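Local coordinates for uncharacterized protein (Staphylococcus saprophyticus subsp. saprophyticus ATCC 15305, PDB 3FOJ) that is of unknown function but has a rhodanese-like domain, and so may bind or transfer sulfur as rhodaneses do, at residues 39-43 / 44-48; 70-73 / 74-78. One frame throughout, in Å; residues are numbered along the deposited sequence.

Both contacts are local, each lying within one continuous piece of the chain, and they touch through a few apolar side chains in the rhodanese-like domain. Contact 1 runs from the edge strand 39-40 into a 3-10 turn; contact 2 is the later part of helix 67-77, which crosses between two neighbouring strands of the sheet. Each is only partly buried. The turn relies on short i to i+3 backbone bonds and a serine hydroxyl, with a sodium ion bound beside it at Thr40; the helix relies on regular i to i+4 bonds and aliphatic contacts. Between them, Met43 CG reaches Val72 CG2 at 3.7 Å, and Pro47 and Ile46 rest against Tyr75.

Contact 1 of 2, residues 39-43 / 44-48; sequences ETIPM and NSIPD. With NA (sodium ion), chain B.
Ser45 is bonded twice to the carbonyl oxygen of Pro42, where the chain leaves edge strand 39-40 of the rhodanese-like domain and folds into a 3-10 turn. Its hydroxyl OG gives a hydrogen bond to Pro42 O at 2.7 Å, lying in the carbonyl plane on a lone pair, while its backbone N donates to the same oxygen at 2.8 Å from well above that plane. Serine suits the place because a chi1 of 60° sets the short side chain between its own N and carbonyl carbon, within reach back across the turn. Pro42 fits the start of such a turn, having no N-H to satisfy.

Met43, present as selenomethionine, serves two directions. Its carbonyl O accepts from Ile46 N at 3.0 Å, a second i to i+3 bond, while CG, anti to the backbone N (chi1 178°), carries the long flexible chain away from the turn to Arg68 of helix 67-77. Asn44, a polar residue at an exposed position, likewise points its CB away from the turn. Ile41 CG2 meets Ile46 CD1 at 3.8 Å, the two buried side chains crossing at about a right angle. At the strand end Thr40 grips a sodium ion with two atoms, its carbonyl O at 2.5 Å and its hydroxyl OG1 at 2.6 Å. Two waters add to this site, and water 1 also donates a hydrogen bond to Glu39 OE1.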
loop_
_atom_site.group_PDB
_atom_site.type_symbol
_atom_site.label_atom_id
_atom_site.label_comp_id
_atom_site.label_asym_id
_atom_site.label_seq_id
_atom_site.Cartn_x
_atom_site.Cartn_y
_atom_site.Cartn_z
ATOM N N GLU A 39 -2.832 -6.496 1.795
ATOM C CA GLU A 39 -2.255 -7.111 2.984
ATOM C C GLU A 39 -2.136 -5.966 3.989
ATOM O O GLU A 39 -1.695 -4.873 3.632
ATOM C CB GLU A 39 -0.861 -7.663 2.678
ATOM C CG GLU A 39 -0.227 -8.422 3.831
ATOM C CD GLU A 39 -0.832 -9.801 4.015
ATOM O OE1 GLU A 39 -2.073 -9.909 4.060
ATOM O OE2 GLU A 39 -0.063 -10.778 4.121
ATOM N N THR A 40 -2.530 -6.203 5.234
ATOM C CA THR A 40 -2.455 -5.158 6.247
ATOM C C THR A 40 -1.272 -5.350 7.196
ATOM O O THR A 40 -1.197 -6.335 7.924
ATOM C CB THR A 40 -3.760 -5.081 7.084
ATOM O OG1 THR A 40 -4.085 -6.379 7.596
ATOM C CG2 THR A 40 -4.921 -4.585 6.234
ATOM N N ILE A 41 -0.329 -4.420 7.166
ATOM C CA ILE A 41 0.819 -4.480 8.064
ATOM C C ILE A 41 1.027 -3.052 8.548
ATOM O O ILE A 41 1.487 -2.204 7.793
ATOM C CB ILE A 41 2.096 -4.956 7.346
ATOM C CG1 ILE A 41 1.875 -6.352 6.758
ATOM C CG2 ILE A 41 3.265 -4.959 8.335
ATOM C CD1 ILE A 41 3.046 -6.867 5.935
ATOM N N PRO A 42 0.682 -2.764 9.815
ATOM C CA PRO A 42 0.841 -1.413 10.366
ATOM C C PRO A 42 2.253 -0.855 10.198
ATOM O O PRO A 42 3.235 -1.578 10.350
ATOM C CB PRO A 42 0.459 -1.593 11.833
ATOM C CG PRO A 42 -0.510 -2.739 11.794
ATOM C CD PRO A 42 0.156 -3.687 10.835
HETATM N N MSE A 43 2.350 0.436 9.897
HETATM C CA MSE A 43 3.648 1.075 9.697
HETATM C C MSE A 43 4.663 0.756 10.791
HETATM O O MSE A 43 5.820 0.442 10.503
HETATM C CB MSE A 43 3.489 2.595 9.595
HETATM C CG MSE A 43 4.824 3.324 9.438
HETATM SE SE MSE A 43 4.677 5.246 9.272
HETATM C CE MSE A 43 4.633 5.718 11.144
ATOM N N ASN A 44 4.230 0.844 12.045
ATOM C CA ASN A 44 5.122 0.582 13.167
ATOM C C ASN A 44 5.755 -0.802 13.128
ATOM O O ASN A 44 6.853 -1.004 13.647
ATOM C CB ASN A 44 4.369 0.739 14.492
ATOM C CG ASN A 44 5.287 0.625 15.693
ATOM O OD1 ASN A 44 6.121 1.498 15.928
ATOM N ND2 ASN A 44 5.148 -0.462 16.450
ATOM N N SER A 45 5.061 -1.756 12.520
ATOM C CA SER A 45 5.555 -3.125 12.454
ATOM C C SER A 45 6.315 -3.464 11.180
ATOM O O SER A 45 6.807 -4.576 11.038
ATOM C CB SER A 45 4.392 -4.105 12.615
ATOM O OG SER A 45 3.438 -3.925 11.588
ATOM N N ILE A 46 6.412 -2.519 10.251
ATOM C CA ILE A 46 7.114 -2.783 9.000
ATOM C C ILE A 46 8.557 -3.283 9.192
ATOM O O ILE A 46 8.978 -4.229 8.527
ATOM C CB ILE A 46 7.082 -1.528 8.078
ATOM C CG1 ILE A 46 5.699 -1.411 7.419
ATOM C CG2 ILE A 46 8.191 -1.610 7.028
ATOM C CD1 ILE A 46 5.403 -2.483 6.377
ATOM N N PRO A 47 9.332 -2.666 10.101
ATOM C CA PRO A 47 10.714 -3.123 10.308
ATOM C C PRO A 47 10.854 -4.591 10.718
ATOM O O PRO A 47 11.869 -5.231 10.426
ATOM C CB PRO A 47 11.232 -2.170 11.379
ATOM C CG PRO A 47 10.519 -0.902 11.045
ATOM C CD PRO A 47 9.104 -1.384 10.791
ATOM N N ASP A 48 9.841 -5.122 11.392
ATOM C CA ASP A 48 9.874 -6.514 11.837
ATOM C C ASP A 48 9.193 -7.465 10.861
ATOM O O ASP A 48 9.094 -8.662 11.126
ATOM C CB ASP A 48 9.212 -6.651 13.214
ATOM C CG ASP A 48 10.102 -6.166 14.340
ATOM O OD1 ASP A 48 11.230 -6.687 14.478
ATOM O OD2 ASP A 48 9.672 -5.271 15.097
HETATM NA NA NA B . -2.566 -8.180 8.812
HETATM O O HOH W 1 -3.165 -9.450 6.299
HETATM O O HOH W 2 -0.163 -9.266 8.303
#

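Contact 2 of 2, residues 70-73 / 74-78; sequences AQVV and QYLEQ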
loop_
_atom_site.group_PDB
_atom_site.type_symbol
_atom_site.label_atom_id
_atom_site.label_comp_id
_atom_site.label_asym_id
_atom_site.label_seq_id
_atom_site.Cartn_x
_atom_site.Cartn_y
_atom_site.Cartn_z
ATOM N N ALA A 70 4.701 7.085 2.038
ATOM C CA ALA A 70 5.916 7.479 1.340
ATOM C C ALA A 70 7.128 7.182 2.218
ATOM O O ALA A 70 8.190 6.806 1.719
ATOM C CB ALA A 70 5.871 8.962 0.991
ATOM N N GLN A 71 6.958 7.363 3.525
ATOM C CA GLN A 71 8.023 7.098 4.485
ATOM C C GLN A 71 8.346 5.613 4.445
ATOM O O GLN A 71 9.513 5.214 4.443
ATOM C CB GLN A 71 7.577 7.495 5.895
ATOM C CG GLN A 71 7.513 8.997 6.120
ATOM C CD GLN A 71 6.925 9.357 7.467
ATOM O OE1 GLN A 71 5.722 9.598 7.590
ATOM N NE2 GLN A 71 7.767 9.381 8.493
ATOM N N VAL A 72 7.298 4.795 4.411
ATOM C CA VAL A 72 7.464 3.350 4.350
ATOM C C VAL A 72 8.148 2.936 3.045
ATOM O O VAL A 72 8.984 2.036 3.041
ATOM C CB VAL A 72 6.100 2.630 4.477
ATOM C CG1 VAL A 72 6.248 1.149 4.162
ATOM C CG2 VAL A 72 5.557 2.810 5.885
ATOM N N VAL A 73 7.792 3.588 1.941
ATOM C CA VAL A 73 8.400 3.266 0.655
ATOM C C VAL A 73 9.907 3.512 0.707
ATOM O O VAL A 73 10.685 2.666 0.283
ATOM C CB VAL A 73 7.766 4.095 -0.487
ATOM C CG1 VAL A 73 8.567 3.927 -1.782
ATOM C CG2 VAL A 73 6.327 3.635 -0.707
ATOM N N GLN A 74 10.315 4.662 1.236
ATOM C CA GLN A 74 11.739 4.977 1.341
ATOM C C GLN A 74 12.445 3.943 2.213
ATOM O O GLN A 74 13.536 3.473 1.883
ATOM C CB GLN A 74 11.937 6.374 1.929
ATOM C CG GLN A 74 11.548 7.500 0.985
ATOM C CD GLN A 74 11.947 8.861 1.513
ATOM O OE1 GLN A 74 11.447 9.313 2.542
ATOM N NE2 GLN A 74 12.860 9.521 0.810
ATOM N N TYR A 75 11.814 3.584 3.325
ATOM C CA TYR A 75 12.384 2.596 4.227
ATOM C C TYR A 75 12.549 1.259 3.504
ATOM O O TYR A 75 13.605 0.628 3.575
ATOM C CB TYR A 75 11.478 2.416 5.447
ATOM C CG TYR A 75 11.993 1.389 6.418
ATOM C CD1 TYR A 75 13.033 1.691 7.299
ATOM C CD2 TYR A 75 11.477 0.097 6.426
ATOM C CE1 TYR A 75 13.544 0.728 8.158
ATOM C CE2 TYR A 75 11.982 -0.873 7.281
ATOM C CZ TYR A 75 13.016 -0.553 8.142
ATOM O OH TYR A 75 13.526 -1.515 8.975
ATOM N N LEU A 76 11.503 0.827 2.804
ATOM C CA LEU A 76 11.558 -0.435 2.077
ATOM C C LEU A 76 12.654 -0.431 1.012
ATOM O O LEU A 76 13.436 -1.375 0.923
ATOM C CB LEU A 76 10.198 -0.741 1.440
ATOM C CG LEU A 76 9.092 -1.072 2.448
ATOM C CD1 LEU A 76 7.776 -1.238 1.714
ATOM C CD2 LEU A 76 9.441 -2.350 3.215
ATOM N N GLU A 77 12.721 0.632 0.212
ATOM C CA GLU A 77 13.741 0.717 -0.832
ATOM C C GLU A 77 15.152 0.663 -0.248
ATOM O O GLU A 77 16.052 0.063 -0.836
ATOM C CB GLU A 77 13.568 2.003 -1.650
ATOM C CG GLU A 77 12.397 1.990 -2.637
ATOM C CD GLU A 77 12.675 1.176 -3.900
ATOM O OE1 GLU A 77 13.855 0.882 -4.196
ATOM O OE2 GLU A 77 11.704 0.845 -4.613
ATOM N N GLN A 78 15.341 1.278 0.914
ATOM C CA GLN A 78 16.647 1.287 1.568
ATOM C C GLN A 78 16.964 -0.061 2.215
ATOM O O GLN A 78 18.033 -0.252 2.800
ATOM C CB GLN A 78 16.712 2.431 2.588
ATOM C CG GLN A 78 16.589 3.805 1.927
ATOM C CD GLN A 78 16.646 4.967 2.900
ATOM O OE1 GLN A 78 16.343 6.105 2.534
ATOM N NE2 GLN A 78 17.039 4.694 4.137
#
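Val72 lays its CG1 methyl against Leu76, one helical turn further on, with CG1 3.7 Å from Leu76 CD1. The two side chains run side by side and point the same way, as i and i+4 residues on one face of an alpha-helix do. Helix 67-77 is the crossover helix of the beta-alpha-beta unit formed with strands 58-62 and 82-86, and this face is turned to the sheet: Val72, Val73 and Leu76 all touch Ile61, while Val73 and Leu76 also reach Ala83. Branched aliphatic residues suit a face packed on these two strands, since they offer no polar atoms there.

Leu76 is tied to Val72 through the backbone too, its N donating to Val72 O at 2.8 Å. With CG beside its own backbone N (chi1 -69°), Leu76 also brings CG over that same oxygen. The bonds from Gln74 N to Ala70 O, Tyr75 N to Gln71 O and Glu77 N to Val73 O repeat the pattern, each nearly straight at hydrogen.

The remaining residues are polar or amphipathic. Gln74 places its CG 3.5 Å from Ala70 O, and the chain runs extended beyond it to an exposed amide. Tyr75 touches the helix chiefly through CB, 3.5 Å from Val72 O, its ring leading away to pack on Ile46 and Pro47. Glu77 bends at chi2 (-76°), and its CG passes 3.5 Å from Val73 O; its carboxylate oxygen OE2 accepts a hydrogen bond from Ala83 N. The chemistry thus divides the work: backbone bonds hold the helix together, its aliphatic face packs on the sheet, and the glutamate adds a polar tie to strand 82-86 at the C-terminal end.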